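Uncharacterized protein (Bacteroides fragilis, PDB 3EUR) is of unknown function but has a thioredoxin-like domain, a fold often found in thiol-redox proteins. Local coordinates at residues 56-59 against 60-64. Sequence-based numbering, arbitrary orientation.
Sequences SPVI and NGFTA
V58 and F62 lie one turn apart on the short helix 57-64, and the near edge of the F62 ring comes up beside V58. F62 CB sits by two carbonyl oxygens, 3.6 Å from I59 O and a little farther from V58 O. Next, F62 CG is 4.1 Å from V58 O. F62 CD1 comes to 3.4 Å from V58 O, which lies at the ring edge near its plane, and F62 CD1 also meets the methyl V58 CG1 at 4.3 Å. From there the ring runs on past V58 to CZ; outside the helix the side chain packs on L68 and L140, a fit place for a broad apolar group. V58, short and branched, lies on L140 too.

S56 is the N-cap. S56 OG accepts from I59 N at 3.1 Å in a nearly straight bond (170°), and the same hydroxyl bonds to E137 of helix 133-141. P57 follows in the first turn, where a residue lacking an N-H costs the helix no bond. In this thioredoxin-like fold the helix precedes strand 68-74, and its apolar face rests on helix 133-141.

I59 suits that buried face: it packs on L133 and V136, while I59 CG2, anti to its backbone N, meets T63 CG2 obliquely at 4.1 Å. T63 thus offers its methyl to I59, and its side chain touches L68. Regular i to i+4 bonds run from N60 N to S56 O through T63 N to I59 O, the last 2.9 Å long.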
ATOM      1  N   SER A  56      -0.423  12.747  -8.671  1.00  9.96           N
ATOM      2  CA  SER A  56       0.183  12.121  -9.848  1.00  8.89           C
ATOM      3  C   SER A  56      -0.807  11.987 -11.011  1.00  8.72           C
ATOM      4  O   SER A  56      -1.797  11.261 -10.902  1.00  9.06           O
ATOM      5  CB  SER A  56       0.639  10.713  -9.501  1.00 10.25           C
ATOM      6  OG  SER A  56       1.017  10.008 -10.644  1.00  9.49           O
ATOM      7  N   PRO A  57      -0.515  12.612 -12.158  1.00  7.76           N
ATOM      8  CA  PRO A  57      -1.377  12.424 -13.326  1.00  7.96           C
ATOM      9  C   PRO A  57      -1.498  10.954 -13.707  1.00  7.84           C
ATOM     10  O   PRO A  57      -2.600  10.455 -13.954  1.00  8.71           O
ATOM     11  CB  PRO A  57      -0.664  13.233 -14.418  1.00  8.15           C
ATOM     12  CG  PRO A  57      -0.044  14.350 -13.638  1.00  9.75           C
ATOM     13  CD  PRO A  57       0.444  13.702 -12.370  1.00  8.35           C
ATOM     14  N   VAL A  58      -0.377  10.254 -13.788  1.00  7.62           N
ATOM     15  CA  VAL A  58      -0.419   8.875 -14.232  1.00  8.19           C
ATOM     16  C   VAL A  58      -1.218   7.986 -13.309  1.00  8.32           C
ATOM     17  O   VAL A  58      -2.077   7.213 -13.730  1.00  8.54           O
ATOM     18  CB  VAL A  58       0.979   8.300 -14.511  1.00  9.22           C
ATOM     19  CG1 VAL A  58       0.952   6.801 -14.673  1.00 10.01           C
ATOM     20  CG2 VAL A  58       1.617   9.016 -15.680  1.00  9.97           C
ATOM     21  N   ILE A  59      -0.960   8.087 -12.021  1.00  8.90           N
ATOM     22  CA  ILE A  59      -1.680   7.221 -11.099  1.00 10.80           C
ATOM     23  C   ILE A  59      -3.151   7.555 -11.116  1.00 10.38           C
ATOM     24  O   ILE A  59      -3.990   6.636 -11.087  1.00 11.64           O
ATOM     25  CB  ILE A  59      -1.042   7.253  -9.696  1.00 13.41           C
ATOM     26  CG1 ILE A  59       0.364   6.543  -9.792  1.00 17.82           C
ATOM     27  CG2 ILE A  59      -1.986   6.623  -8.657  1.00 16.48           C
ATOM     28  CD1 ILE A  59       1.431   6.680  -8.697  1.00 19.09           C
ATOM     29  N   ASN A  60      -3.498   8.845 -11.123  0.60  9.91           N
ATOM     30  CA  ASN A  60      -4.909   9.299 -11.175  0.60 10.33           C
ATOM     31  C   ASN A  60      -5.634   8.765 -12.436  0.60  8.81           C
ATOM     32  O   ASN A  60      -6.802   8.437 -12.398  0.60  8.22           O
ATOM     33  CB  ASN A  60      -5.027  10.842 -11.071  0.60 13.15           C
ATOM     34  CG  ASN A  60      -4.992  11.313  -9.628  0.60 14.71           C
ATOM     35  OD1 ASN A  60      -3.893  11.367  -8.940  0.60 18.19           O
ATOM     36  ND2 ASN A  60      -6.176  11.435  -9.087  0.60 14.75           N
ATOM     37  N   GLY A  61      -4.945   8.675 -13.564  1.00  8.24           N
ATOM     38  CA  GLY A  61      -5.575   8.125 -14.751  1.00  7.50           C
ATOM     39  C   GLY A  61      -5.929   6.661 -14.516  1.00  7.00           C
ATOM     40  O   GLY A  61      -7.016   6.190 -14.895  1.00  7.71           O
ATOM     41  N   PHE A  62      -5.016   5.914 -13.929  1.00  7.01           N
ATOM     42  CA  PHE A  62      -5.259   4.493 -13.666  1.00  7.39           C
ATOM     43  C   PHE A  62      -6.330   4.255 -12.575  1.00  7.44           C
ATOM     44  O   PHE A  62      -7.106   3.297 -12.696  1.00  7.85           O
ATOM     45  CB  PHE A  62      -3.955   3.802 -13.273  1.00  7.66           C
ATOM     46  CG  PHE A  62      -3.156   3.312 -14.474  1.00  7.50           C
ATOM     47  CD1 PHE A  62      -2.440   4.200 -15.274  1.00  8.40           C
ATOM     48  CD2 PHE A  62      -3.143   1.989 -14.829  1.00  8.90           C
ATOM     49  CE1 PHE A  62      -1.739   3.756 -16.354  1.00  9.16           C
ATOM     50  CE2 PHE A  62      -2.432   1.542 -15.886  1.00  9.76           C
ATOM     51  CZ  PHE A  62      -1.731   2.447 -16.695  1.00  9.62           C
ATOM     52  N   THR A  63      -6.343   5.093 -11.546  1.00  7.48           N
ATOM     53  CA  THR A  63      -7.374   4.944 -10.536  1.00  7.40           C
ATOM     54  C   THR A  63      -8.767   5.306 -11.120  1.00  6.99           C
ATOM     55  O   THR A  63      -9.755   4.627 -10.846  1.00  8.32           O
ATOM     56  CB  THR A  63      -7.079   5.689  -9.263  1.00  7.88           C
ATOM     57  OG1 THR A  63      -6.985   7.066  -9.511  1.00 10.58           O
ATOM     58  CG2 THR A  63      -5.845   5.212  -8.577  1.00  9.36           C
ATOM     59  N   ALA A  64      -8.819   6.377 -11.894  1.00  7.19           N
ATOM     60  CA  ALA A  64     -10.100   6.810 -12.475  1.00  8.09           C
ATOM     61  C   ALA A  64     -10.665   5.783 -13.437  1.00  7.91           C
ATOM     62  O   ALA A  64     -11.897   5.620 -13.511  1.00  9.99           O
ATOM     63  CB  ALA A  64      -9.944   8.160 -13.162  1.00  9.09           C
TER